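Local coordinates for putative enoyl-CoA hydratase/isomerase (Acinetobacter baumannii, PDB 3FDU), which probably acts on fatty acyl-CoA thioesters, as a hydratase or isomerase of enoyl-CoA in the crotonase superfamily, at residues L41-N47 / S94-K100; D49-V53 / L199-L204; F89-K93 / I222-D226; V15-N21 / V52-A58; T116-Q120 / E144-L150. The protein carries 4 engineered substitutions. All coordinates share one frame. Numbering follows the deposited sequence.

Contact 1 of 5, residues L41-N47 / S94-K100. With SO4 (sulfate ion), chain G.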
# COMPACT_ATOMS: atom_id res chain seq x y z
N LEU A 41 -8.50 1.55 27.22
CA LEU A 41 -8.66 0.64 26.07
C LEU A 41 -8.71 -0.85 26.52
O LEU A 41 -9.52 -1.62 26.04
CB LEU A 41 -7.49 0.82 25.10
CG LEU A 41 -7.54 2.23 24.44
CD1 LEU A 41 -6.32 2.54 23.58
CD2 LEU A 41 -8.79 2.35 23.60
N ASP A 42 -7.80 -1.22 27.40
CA ASP A 42 -7.72 -2.60 27.91
C ASP A 42 -9.04 -2.95 28.63
O ASP A 42 -9.66 -3.97 28.35
CB ASP A 42 -6.55 -2.73 28.87
CG ASP A 42 -5.21 -2.63 28.16
OD1 ASP A 42 -5.14 -2.80 26.91
OD2 ASP A 42 -4.21 -2.41 28.88
N GLU A 43 -9.47 -2.07 29.54
CA GLU A 43 -10.75 -2.31 30.22
C GLU A 43 -11.97 -2.28 29.29
O GLU A 43 -12.90 -3.09 29.45
CB GLU A 43 -10.92 -1.32 31.38
CG GLU A 43 -9.94 -1.58 32.55
CD GLU A 43 -9.80 -0.38 33.50
OE1 GLU A 43 -10.37 0.72 33.21
OE2 GLU A 43 -9.10 -0.52 34.53
N ALA A 44 -12.01 -1.36 28.32
CA ALA A 44 -13.10 -1.38 27.35
C ALA A 44 -13.22 -2.73 26.67
O ALA A 44 -14.32 -3.18 26.38
CB ALA A 44 -12.94 -0.24 26.25
N ASP A 45 -12.10 -3.36 26.35
CA ASP A 45 -12.15 -4.60 25.58
C ASP A 45 -12.75 -5.74 26.43
O ASP A 45 -13.27 -6.70 25.88
CB ASP A 45 -10.75 -5.01 25.13
CG ASP A 45 -10.76 -5.80 23.82
OD1 ASP A 45 -11.86 -5.99 23.26
OD2 ASP A 45 -9.67 -6.24 23.36
N GLN A 46 -12.63 -5.63 27.75
CA GLN A 46 -13.21 -6.61 28.71
C GLN A 46 -14.64 -6.27 29.15
O GLN A 46 -15.37 -7.10 29.76
CB GLN A 46 -12.31 -6.69 29.96
CG GLN A 46 -10.87 -7.10 29.68
CD GLN A 46 -10.81 -8.39 28.88
OE1 GLN A 46 -11.61 -9.29 29.09
NE2 GLN A 46 -9.86 -8.47 27.96
N ASN A 47 -15.05 -5.04 28.87
CA ASN A 47 -16.35 -4.56 29.35
C ASN A 47 -17.46 -4.97 28.39
O ASN A 47 -17.52 -4.51 27.24
CB ASN A 47 -16.29 -3.03 29.56
CG ASN A 47 -17.55 -2.45 30.20
OD1 ASN A 47 -18.62 -3.05 30.14
ND2 ASN A 47 -17.44 -1.25 30.76
N SER A 94 -1.66 -1.34 23.33
CA SER A 94 -3.03 -1.49 23.78
C SER A 94 -4.04 -1.21 22.66
O SER A 94 -5.06 -1.86 22.56
CB SER A 94 -3.36 -0.54 24.92
OG SER A 94 -2.74 -1.01 26.13
N ALA A 95 -3.78 -0.17 21.91
CA ALA A 95 -4.61 0.17 20.79
C ALA A 95 -4.55 -0.92 19.72
O ALA A 95 -5.58 -1.38 19.27
CB ALA A 95 -4.21 1.56 20.24
N ALA A 96 -3.34 -1.36 19.35
CA ALA A 96 -3.21 -2.42 18.35
C ALA A 96 -3.98 -3.69 18.73
O ALA A 96 -4.55 -4.35 17.85
CB ALA A 96 -1.71 -2.77 18.07
N ARG A 97 -4.00 -4.03 20.02
CA ARG A 97 -4.65 -5.29 20.48
C ARG A 97 -6.17 -5.19 20.76
O ARG A 97 -6.82 -6.22 20.92
CB ARG A 97 -3.96 -5.84 21.75
CG ARG A 97 -2.57 -6.40 21.54
CD ARG A 97 -1.87 -6.58 22.88
NE ARG A 97 -0.74 -7.50 22.73
CZ ARG A 97 0.43 -7.38 23.34
NH1 ARG A 97 1.37 -8.30 23.13
NH2 ARG A 97 0.68 -6.35 24.14
N LEU A 98 -6.73 -3.98 20.86
CA LEU A 98 -8.20 -3.84 21.05
C LEU A 98 -8.97 -4.71 20.03
O LEU A 98 -8.77 -4.62 18.83
CB LEU A 98 -8.60 -2.37 20.94
CG LEU A 98 -10.08 -2.05 21.17
CD1 LEU A 98 -10.49 -2.37 22.60
CD2 LEU A 98 -10.35 -0.58 20.86
N SER A 99 -9.81 -5.61 20.52
CA SER A 99 -10.43 -6.59 19.62
C SER A 99 -11.66 -5.97 18.97
O SER A 99 -12.20 -6.46 17.96
CB SER A 99 -10.83 -7.87 20.46
OG SER A 99 -12.10 -7.63 21.07
N LYS A 100 -12.13 -4.87 19.57
CA LYS A 100 -13.35 -4.24 19.12
C LYS A 100 -13.01 -3.09 18.15
O LYS A 100 -11.86 -2.67 18.11
CB LYS A 100 -14.12 -3.67 20.33
CG LYS A 100 -14.58 -4.83 21.30
CD LYS A 100 -15.09 -4.33 22.70
CE LYS A 100 -15.56 -5.57 23.55
NZ LYS A 100 -16.08 -5.01 24.85
S SO4 G . 3.42 -6.53 25.96
O1 SO4 G . 3.65 -7.37 24.78
O2 SO4 G . 4.25 -6.97 27.07
O3 SO4 G . 3.67 -5.11 25.66
O4 SO4 G . 2.00 -6.59 26.31
O HOH W 1 -6.30 -3.16 24.68
O HOH W 2 -16.32 -7.64 25.97

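Contact 2 of 5, residues D49-V53 / L199-L204. Engineered in segment 49-53: Val53 (natural residue Ile).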
# COMPACT_ATOMS: atom_id res chain seq x y z
N ASP A 49 -20.57 -4.30 28.24
CA ASP A 49 -21.43 -3.21 27.77
C ASP A 49 -20.77 -2.29 26.71
O ASP A 49 -21.41 -1.39 26.21
CB ASP A 49 -21.87 -2.30 28.91
CG ASP A 49 -22.61 -3.05 30.01
OD1 ASP A 49 -23.54 -3.82 29.69
OD2 ASP A 49 -22.24 -2.86 31.18
N VAL A 50 -19.50 -2.51 26.39
CA VAL A 50 -18.85 -1.69 25.32
C VAL A 50 -18.77 -2.53 24.03
O VAL A 50 -18.18 -3.64 24.04
CB VAL A 50 -17.42 -1.32 25.73
CG1 VAL A 50 -16.68 -0.63 24.58
CG2 VAL A 50 -17.39 -0.47 26.98
N ARG A 51 -19.27 -1.99 22.91
CA ARG A 51 -19.14 -2.67 21.62
C ARG A 51 -18.17 -1.94 20.65
O ARG A 51 -17.50 -2.59 19.82
CB ARG A 51 -20.53 -2.79 20.97
CG ARG A 51 -21.42 -3.83 21.74
CD ARG A 51 -22.91 -3.63 21.41
NE ARG A 51 -23.08 -4.06 20.04
CZ ARG A 51 -23.52 -5.25 19.67
NH1 ARG A 51 -23.94 -6.13 20.59
NH2 ARG A 51 -23.58 -5.53 18.38
N VAL A 52 -18.14 -0.60 20.73
CA VAL A 52 -17.25 0.26 19.88
C VAL A 52 -16.56 1.35 20.70
O VAL A 52 -17.14 1.93 21.62
CB VAL A 52 -18.03 0.92 18.76
CG1 VAL A 52 -17.12 1.85 17.87
CG2 VAL A 52 -18.80 -0.17 17.90
N VAL A 53 -15.28 1.59 20.41
CA VAL A 53 -14.58 2.68 21.06
C VAL A 53 -14.32 3.85 20.09
O VAL A 53 -13.87 3.66 18.92
CB VAL A 53 -13.23 2.21 21.70
CG1 VAL A 53 -12.52 3.41 22.42
CG2 VAL A 53 -13.47 1.04 22.69
N LEU A 199 -22.09 0.55 13.72
CA LEU A 199 -21.38 -0.67 14.07
C LEU A 199 -22.01 -1.40 15.28
O LEU A 199 -22.01 -2.63 15.29
CB LEU A 199 -19.88 -0.41 14.32
CG LEU A 199 -19.12 0.10 13.08
CD1 LEU A 199 -17.56 0.22 13.36
CD2 LEU A 199 -19.38 -0.83 11.92
N THR A 200 -22.51 -0.68 16.29
CA THR A 200 -23.09 -1.40 17.43
C THR A 200 -24.40 -2.10 17.01
O THR A 200 -24.84 -3.02 17.68
CB THR A 200 -23.39 -0.51 18.65
OG1 THR A 200 -24.51 0.33 18.33
CG2 THR A 200 -22.22 0.35 18.98
N ALA A 201 -25.03 -1.67 15.95
CA ALA A 201 -26.22 -2.40 15.50
C ALA A 201 -25.90 -3.69 14.69
O ALA A 201 -26.82 -4.41 14.35
CB ALA A 201 -27.16 -1.47 14.71
N LEU A 202 -24.62 -3.95 14.41
CA LEU A 202 -24.18 -5.15 13.64
C LEU A 202 -23.71 -6.19 14.63
O LEU A 202 -23.50 -5.85 15.79
CB LEU A 202 -23.07 -4.81 12.60
CG LEU A 202 -23.52 -3.76 11.55
CD1 LEU A 202 -22.41 -3.23 10.54
CD2 LEU A 202 -24.69 -4.29 10.74
N PRO A 203 -23.59 -7.46 14.20
CA PRO A 203 -23.26 -8.53 15.16
C PRO A 203 -21.87 -8.40 15.70
O PRO A 203 -20.90 -8.25 14.93
CB PRO A 203 -23.36 -9.81 14.31
CG PRO A 203 -24.34 -9.48 13.25
CD PRO A 203 -24.00 -8.01 12.90
N LEU A 204 -21.75 -8.45 17.02
CA LEU A 204 -20.45 -8.36 17.65
C LEU A 204 -19.49 -9.45 17.17
O LEU A 204 -18.28 -9.20 16.99
CB LEU A 204 -20.55 -8.44 19.19
CG LEU A 204 -19.12 -8.47 19.81
CD1 LEU A 204 -18.82 -7.34 20.84
CD2 LEU A 204 -18.83 -9.81 20.42
O HOH W 3 -24.22 -8.81 18.67

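Contact 3 of 5, residues F89-K93 / I222-D226. With SO4 (sulfate ion), chain G.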
# COMPACT_ATOMS: atom_id res chain seq x y z
N PHE A 89 4.72 3.44 23.93
CA PHE A 89 4.60 2.09 23.31
C PHE A 89 3.53 1.22 23.95
O PHE A 89 2.89 0.38 23.28
CB PHE A 89 5.97 1.41 23.31
CG PHE A 89 7.04 2.28 22.76
CD1 PHE A 89 7.16 2.45 21.41
CD2 PHE A 89 7.92 2.95 23.60
CE1 PHE A 89 8.17 3.28 20.88
CE2 PHE A 89 8.90 3.79 23.09
CZ PHE A 89 9.00 3.98 21.72
N VAL A 90 3.32 1.41 25.25
CA VAL A 90 2.23 0.71 25.98
C VAL A 90 0.84 1.10 25.39
O VAL A 90 0.01 0.24 25.09
CB VAL A 90 2.25 1.00 27.52
CG1 VAL A 90 0.96 0.39 28.25
CG2 VAL A 90 3.54 0.39 28.17
N LEU A 91 0.62 2.40 25.17
CA LEU A 91 -0.61 2.90 24.53
C LEU A 91 -0.74 2.32 23.12
O LEU A 91 -1.82 1.79 22.75
CB LEU A 91 -0.63 4.44 24.49
CG LEU A 91 -1.76 5.07 23.64
CD1 LEU A 91 -3.09 4.55 24.13
CD2 LEU A 91 -1.70 6.63 23.76
N LEU A 92 0.33 2.43 22.32
CA LEU A 92 0.24 1.95 20.95
C LEU A 92 -0.08 0.46 20.88
O LEU A 92 -0.86 0.05 20.03
CB LEU A 92 1.49 2.28 20.13
CG LEU A 92 1.68 3.78 19.78
CD1 LEU A 92 3.19 4.15 19.64
CD2 LEU A 92 0.93 4.13 18.53
N LYS A 93 0.57 -0.36 21.72
CA LYS A 93 0.19 -1.79 21.77
C LYS A 93 -1.23 -2.06 22.29
O LYS A 93 -1.92 -2.97 21.79
CB LYS A 93 1.24 -2.63 22.55
CG LYS A 93 2.62 -2.65 21.86
CD LYS A 93 3.70 -3.44 22.65
CE LYS A 93 4.09 -2.71 23.92
NZ LYS A 93 5.21 -3.44 24.64
N ILE A 222 3.25 -6.26 16.91
CA ILE A 222 3.75 -6.06 18.25
C ILE A 222 5.27 -6.10 18.26
O ILE A 222 5.92 -5.23 18.83
CB ILE A 222 3.18 -7.09 19.24
CG1 ILE A 222 1.65 -6.99 19.37
CG2 ILE A 222 3.75 -6.87 20.59
CD1 ILE A 222 1.18 -5.67 19.97
N GLU A 223 5.86 -7.12 17.61
CA GLU A 223 7.32 -7.22 17.45
C GLU A 223 7.95 -5.99 16.80
O GLU A 223 9.06 -5.57 17.20
CB GLU A 223 7.72 -8.50 16.68
CG GLU A 223 7.60 -9.78 17.57
CD GLU A 223 7.52 -11.11 16.76
OE1 GLU A 223 7.41 -11.06 15.51
OE2 GLU A 223 7.55 -12.20 17.40
N CYS A 224 7.29 -5.44 15.78
CA CYS A 224 7.80 -4.23 15.11
C CYS A 224 7.78 -3.04 16.07
O CYS A 224 8.77 -2.32 16.21
CB CYS A 224 7.00 -3.93 13.85
SG CYS A 224 7.55 -2.41 12.98
N ILE A 225 6.65 -2.83 16.76
CA ILE A 225 6.59 -1.77 17.78
C ILE A 225 7.75 -1.85 18.81
O ILE A 225 8.40 -0.85 19.12
CB ILE A 225 5.20 -1.77 18.47
CG1 ILE A 225 4.17 -1.31 17.42
CG2 ILE A 225 5.16 -0.81 19.77
CD1 ILE A 225 2.68 -1.55 17.82
N ASP A 226 8.03 -3.07 19.27
CA ASP A 226 9.05 -3.31 20.33
C ASP A 226 10.46 -3.07 19.80
O ASP A 226 11.29 -2.52 20.49
CB ASP A 226 8.92 -4.72 20.92
CG ASP A 226 7.72 -4.85 21.91
OD1 ASP A 226 7.20 -3.86 22.48
OD2 ASP A 226 7.30 -5.98 22.17
S SO4 G . 3.42 -6.53 25.96
O1 SO4 G . 3.65 -7.37 24.78
O2 SO4 G . 4.25 -6.97 27.07
O3 SO4 G . 3.67 -5.11 25.66
O4 SO4 G . 2.00 -6.59 26.31

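Contact 4 of 5, residues V15-N21 / V52-A58. Engineered in segment 52-58: Val53 (natural residue Ile).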
# COMPACT_ATOMS: atom_id res chain seq x y z
N VAL A 15 -21.50 2.46 22.90
CA VAL A 15 -20.41 3.32 22.41
C VAL A 15 -19.59 3.99 23.52
O VAL A 15 -20.12 4.81 24.30
CB VAL A 15 -20.92 4.43 21.47
CG1 VAL A 15 -19.73 5.23 20.98
CG2 VAL A 15 -21.70 3.85 20.25
N LEU A 16 -18.33 3.62 23.62
CA LEU A 16 -17.46 4.24 24.62
C LEU A 16 -16.69 5.38 23.96
O LEU A 16 -15.97 5.16 22.98
CB LEU A 16 -16.48 3.21 25.19
CG LEU A 16 -15.33 3.87 25.96
CD1 LEU A 16 -15.80 4.73 27.14
CD2 LEU A 16 -14.28 2.81 26.48
N THR A 17 -16.89 6.62 24.42
CA THR A 17 -16.19 7.76 23.82
C THR A 17 -15.12 8.17 24.80
O THR A 17 -15.43 8.46 25.97
CB THR A 17 -17.13 8.98 23.47
OG1 THR A 17 -18.18 8.57 22.59
CG2 THR A 17 -16.34 10.15 22.78
N LEU A 18 -13.87 8.11 24.35
CA LEU A 18 -12.74 8.54 25.18
C LEU A 18 -12.25 9.88 24.63
O LEU A 18 -11.82 9.99 23.48
CB LEU A 18 -11.60 7.52 25.16
CG LEU A 18 -11.93 6.18 25.88
CD1 LEU A 18 -10.83 5.16 25.71
CD2 LEU A 18 -12.16 6.47 27.35
N ALA A 19 -12.31 10.92 25.45
CA ALA A 19 -11.94 12.21 24.93
C ALA A 19 -10.81 12.84 25.72
O ALA A 19 -10.94 13.07 26.93
CB ALA A 19 -13.19 13.14 24.87
N ILE A 20 -9.71 13.11 25.02
CA ILE A 20 -8.55 13.76 25.62
C ILE A 20 -8.91 15.22 25.89
O ILE A 20 -9.40 15.96 25.00
CB ILE A 20 -7.29 13.62 24.71
CG1 ILE A 20 -7.05 12.09 24.39
CG2 ILE A 20 -6.09 14.16 25.37
CD1 ILE A 20 -5.93 11.82 23.35
N ASN A 21 -8.64 15.65 27.11
CA ASN A 21 -9.09 16.97 27.55
C ASN A 21 -7.98 17.68 28.33
O ASN A 21 -8.02 17.76 29.57
CB ASN A 21 -10.32 16.77 28.45
CG ASN A 21 -11.06 18.05 28.73
OD1 ASN A 21 -10.81 19.10 28.12
ND2 ASN A 21 -11.99 17.98 29.67
N VAL A 52 -18.14 -0.60 20.73
CA VAL A 52 -17.25 0.26 19.88
C VAL A 52 -16.56 1.35 20.70
O VAL A 52 -17.14 1.93 21.62
CB VAL A 52 -18.03 0.92 18.76
CG1 VAL A 52 -17.12 1.85 17.87
CG2 VAL A 52 -18.80 -0.17 17.90
N VAL A 53 -15.28 1.59 20.41
CA VAL A 53 -14.58 2.68 21.06
C VAL A 53 -14.32 3.85 20.09
O VAL A 53 -13.87 3.66 18.92
CB VAL A 53 -13.23 2.21 21.70
CG1 VAL A 53 -12.52 3.41 22.42
CG2 VAL A 53 -13.47 1.04 22.69
N VAL A 54 -14.58 5.06 20.56
CA VAL A 54 -14.23 6.26 19.79
C VAL A 54 -13.24 6.99 20.66
O VAL A 54 -13.53 7.24 21.84
CB VAL A 54 -15.43 7.20 19.56
CG1 VAL A 54 -14.97 8.54 18.92
CG2 VAL A 54 -16.51 6.52 18.63
N LEU A 55 -12.10 7.34 20.09
CA LEU A 55 -11.06 8.15 20.74
C LEU A 55 -10.89 9.44 19.96
O LEU A 55 -10.72 9.39 18.74
CB LEU A 55 -9.73 7.37 20.71
CG LEU A 55 -8.46 8.08 21.22
CD1 LEU A 55 -8.58 8.31 22.69
CD2 LEU A 55 -7.25 7.18 20.93
N ARG A 56 -10.92 10.59 20.65
CA ARG A 56 -10.73 11.86 20.00
C ARG A 56 -10.31 12.87 21.03
O ARG A 56 -10.21 12.55 22.21
CB ARG A 56 -12.04 12.33 19.36
CG ARG A 56 -13.21 12.35 20.36
CD ARG A 56 -14.43 12.92 19.62
NE ARG A 56 -15.67 12.88 20.37
CZ ARG A 56 -16.03 13.77 21.28
NH1 ARG A 56 -15.18 14.72 21.62
NH2 ARG A 56 -17.22 13.69 21.87
N GLY A 57 -10.03 14.09 20.60
CA GLY A 57 -9.96 15.19 21.56
C GLY A 57 -11.36 15.60 22.04
O GLY A 57 -12.37 15.33 21.38
N ALA A 58 -11.42 16.33 23.14
CA ALA A 58 -12.69 16.88 23.64
C ALA A 58 -13.16 18.07 22.80
O ALA A 58 -14.37 18.31 22.66
CB ALA A 58 -12.51 17.31 25.12

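Contact 5 of 5, residues T116-Q120 / E144-L150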
# COMPACT_ATOMS: atom_id res chain seq x y z
N THR A 116 0.81 8.34 14.58
CA THR A 116 1.08 6.87 14.62
C THR A 116 -0.06 6.05 15.27
O THR A 116 -0.23 4.88 14.93
CB THR A 116 2.40 6.55 15.30
OG1 THR A 116 2.34 7.01 16.65
CG2 THR A 116 3.58 7.23 14.55
N ILE A 117 -0.82 6.64 16.19
CA ILE A 117 -1.98 5.97 16.74
C ILE A 117 -3.08 5.72 15.68
O ILE A 117 -3.84 4.76 15.78
CB ILE A 117 -2.57 6.69 18.00
CG1 ILE A 117 -3.48 5.71 18.76
CG2 ILE A 117 -3.39 7.93 17.58
CD1 ILE A 117 -3.37 5.67 20.20
N LEU A 118 -3.13 6.56 14.63
CA LEU A 118 -4.09 6.38 13.53
C LEU A 118 -3.86 5.05 12.83
O LEU A 118 -4.79 4.44 12.28
CB LEU A 118 -3.95 7.51 12.49
CG LEU A 118 -4.11 8.91 13.08
CD1 LEU A 118 -4.03 9.90 11.93
CD2 LEU A 118 -5.46 8.99 13.85
N LEU A 119 -2.61 4.61 12.83
CA LEU A 119 -2.25 3.33 12.21
C LEU A 119 -2.68 2.13 13.05
O LEU A 119 -2.62 0.98 12.56
CB LEU A 119 -0.75 3.23 11.97
CG LEU A 119 -0.21 4.28 10.99
CD1 LEU A 119 1.34 4.34 11.19
CD2 LEU A 119 -0.60 4.00 9.53
N GLN A 120 -3.09 2.37 14.29
CA GLN A 120 -3.78 1.33 15.05
C GLN A 120 -5.31 1.38 14.98
O GLN A 120 -5.97 0.47 15.48
CB GLN A 120 -3.35 1.36 16.55
CG GLN A 120 -1.90 1.76 16.84
CD GLN A 120 -0.88 1.02 16.04
OE1 GLN A 120 -0.99 -0.18 15.78
NE2 GLN A 120 0.14 1.75 15.60
N GLU A 144 8.07 5.42 15.66
CA GLU A 144 7.38 4.59 16.66
C GLU A 144 5.99 4.15 16.19
O GLU A 144 5.55 4.54 15.11
CB GLU A 144 7.31 5.24 18.07
CG GLU A 144 7.07 6.75 18.09
CD GLU A 144 6.21 7.20 19.30
OE1 GLU A 144 6.74 7.19 20.45
OE2 GLU A 144 5.05 7.62 19.10
N GLY A 145 5.32 3.33 16.99
CA GLY A 145 4.00 2.81 16.62
C GLY A 145 3.97 1.84 15.45
O GLY A 145 2.92 1.55 14.89
N GLY A 146 5.14 1.33 15.05
CA GLY A 146 5.19 0.37 13.97
C GLY A 146 5.14 1.05 12.62
O GLY A 146 4.97 0.39 11.61
N ALA A 147 5.30 2.38 12.61
CA ALA A 147 5.11 3.17 11.41
C ALA A 147 6.14 2.84 10.34
O ALA A 147 5.83 2.96 9.14
CB ALA A 147 5.16 4.69 11.75
N SER A 148 7.34 2.43 10.74
CA SER A 148 8.32 2.01 9.72
C SER A 148 7.76 0.90 8.83
O SER A 148 8.20 0.77 7.70
CB SER A 148 9.66 1.55 10.33
OG SER A 148 9.45 0.47 11.24
N GLN A 149 6.80 0.13 9.32
CA GLN A 149 6.17 -0.89 8.49
C GLN A 149 4.71 -0.57 8.14
O GLN A 149 4.34 -0.69 6.98
CB GLN A 149 6.29 -2.32 9.12
CG GLN A 149 7.74 -2.82 9.11
CD GLN A 149 7.87 -4.25 9.68
OE1 GLN A 149 6.94 -5.03 9.62
NE2 GLN A 149 9.03 -4.56 10.25
N LEU A 150 3.91 -0.18 9.14
CA LEU A 150 2.49 0.16 8.91
C LEU A 150 2.25 1.37 8.00
O LEU A 150 1.32 1.33 7.18
CB LEU A 150 1.75 0.37 10.24
CG LEU A 150 1.78 -0.82 11.21
CD1 LEU A 150 1.06 -0.37 12.49
CD2 LEU A 150 1.11 -2.02 10.59

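Contact 1 of 5, residues L41-N47 / S94-K100
Asp45 does most of the polar work between these two segments. Its CA-to-CB bond points sideways, but with chi1 in the t well the carboxylate comes up against the chain just after helix 87-97. There both oxygens are used on one residue: OD2 of Asp45 accepts the backbone N of Ser99 at 2.9 Å, and OD1 of Asp45 takes a second hydrogen bond from Ser99 OG at 2.7 Å. One turn earlier, Leu41 provides the greasy part. Its CD1 lies 4.1 Å from Ala95 CB and its CD2 4.3 Å from Leu98 CD2. Leu98 touches both Leu41 and Asp45, with CD1 3.7 Å from Leu41 O and also 3.7 Å from Asp45 CG. In the crotonase fold such helices pack along one face of the central sheet, and here Leu41, Ala44 and Leu98 all rest on Val53 of strand 52-57, an engineered residue. Past Leu98 the chain turns so that the extended Lys100 runs back to the carbonyl end of helix 31-46. Its NZ donates to Ala44 O at 3.0 Å and weakly to Asp45 O at 3.4 Å, and also hydrogen-bonds Val50 O.

Contact 2 of 5, residues D49-V53 / L199-L204
This is a partly buried join between the start of a central strand and the turn that links two helices, out toward the edge of the subunit. Residues 49-53 lead into strand 52-57; residues 199-204 carry the chain from the end of helix 188-200 into helix 204-214, with Pro203 at the N-cap position of the latter. Arg51 has the largest buried area. Its guanidinium lies against the concave side of the turn, where NH2 of Arg51 is 2.9 Å from Thr200 O and 2.6 Å from Leu202 O, the second at a poor angle for a hydrogen bond. Leu204 CB sits over one face of the group, 4.3 Å from Arg51 NH2. Water 3 joins the two sides, taking a 3.0 Å hydrogen bond from Leu204 N and a weak one of 3.3 Å from Arg51 NH1. Deeper in, the contact turns apolar: CG2 of Val52 touches Leu199 CB at 3.7 Å and Thr200 CG2 at 3.6 Å. Leu199 and Leu202 also pack on Phe165 of the second subunit. All this is consistent with the crotonase fold, whose C-terminal helices take part in trimer contacts; the assembly here has three chains.

Contact 3 of 5, residues F89-K93 / I222-D226
Lys93 lays its aliphatic part across two isoleucines of the opposing helix: its CG is 3.8 Å from Ile222 CD1 and also 3.8 Å from Ile225 CG2. With the greasy stem packed in this way, a bend at chi3 (m) carries the amine out past the isoleucines to the charged end of the interface. There NZ of Lys93 forms a salt bridge with Asp226 OD1 at 3.0 Å and a very short hydrogen bond, 2.5 Å, to O3 of a sulfate that probably came from the crystallisation liquor. The same sulfate is held by Arg97 one turn further on, and Lys93 NZ also reaches Gly84 O. A turn back along helix 87-97, Phe89 meets Ile225 from the other end, its ring edge 4.2 Å away between CD1 of Phe89 and CG2 of Ile225. This is plain antiparallel helix packing within the crotonase-fold subunit, with Ile225 set between residues i and i+4 of the facing helix; the short segments run at 167°, axes 10.5 Å apart. Around the pair, Val90 and Leu91 turn to helix 31-46, Leu92 packs on helix 113-116, and Cys224 leans on helix 147-155, so residues 89-93 lie between helices 31-46 and 218-236.

Contact 4 of 5, residues V15-N21 / V52-A58
Two parallel strands lie edge to edge here, in step from Val15 with Val52 through Ile20 with Gly57, and the side chains mesh differently on the two faces. On the face of Leu16, Leu18 and Ile20 the surface is knobbly. Leu18 drops between two neighbours, its CD1 4.1 Å from CG1 of the engineered Val53 and its CB 4.0 Å from Leu55 CD1. Leu55 in turn fills the dip between Leu18 and Ile20, with CD1 4.4 Å from Ile20 CG1. Opposite Ile20 comes Gly57, a hollow with no side chain. The other face carries Val15, Thr17, Ala19, Val52, Val54 and Arg56. The small Ala19 forms a shallow seat over which Arg56 lies flat, the face of its guanidinium on CB of Ala19, 4.1 Å from NH1 of Arg56, while NE of Arg56 comes 3.7 Å from Thr17 CG2. Six backbone hydrogen bonds lock the register, from Leu16 N to Val52 O at 2.9 Å to Ala58 N to Ile20 O at 2.8 Å. The strands, twisted by 21°, are the two arms of a beta-alpha-beta unit whose helix 31-46 lies on the knobbly face; helix 188-200 packs on Val15 and Val52, and strands 7-12 and 102-106 flank the pair.

Contact 5 of 5, residues T116-Q120 / E144-L150
Glu144 starts the run with its carbonyl O 3.4 Å from Thr116 CG2 and its side chain about 5 Å from a bound glycerol, which probably comes from the crystallisation liquor but may mark a pocket. Gly145 follows with positive phi and sits so tight on Thr116 that a CB would fall 2.8 Å from Thr116 CB. Its O accepts a hydrogen bond from Gln120 NE2 at 2.9 Å; that amide also holds Thr116 O at 3.2 Å, tying the loop to its own start. Gly146, again at positive phi, completes a type I' turn from Glu144 to Ala147 and stands at the N-cap of helix 147-155. This glycine turn into a helix, set beside the chain that leaves helix 113-116, belongs to the core of the crotonase fold. Ala147 then packs its CB 3.9 Å from Leu119 CD1 and 4.1 Å from Thr116 CG2. Ser148 and Gln149 face elsewhere, toward Leu213 and His216 of the third subunit. Leu150 comes round one turn later, placing CD1 4.1 Å from Leu119 CB and 3.9 Å from Gln120 NE2.

Contacts 3, 4 and 5 are buried, whereas contacts 1 and 2 are partly open and lie on the same side of the chain's centre. Contact 4 alone is held by sheet hydrogen bonding; it shares Val52 and Val53 with contact 2, and helix 31-46 of contact 1 sits on it through Ala44. Contacts 1 and 3 both use helix 87-97 and both reach the sulfate, yet one relies on a carboxylate gripping one serine by backbone and hydroxyl and a lysine meeting carbonyls, the other on a salt bridge above isoleucines. Contact 5, the most central, adjoins contact 3 where Ile225 and Leu92 meet Gly145. Contact 2 puts an arginine against a turn near the second subunit.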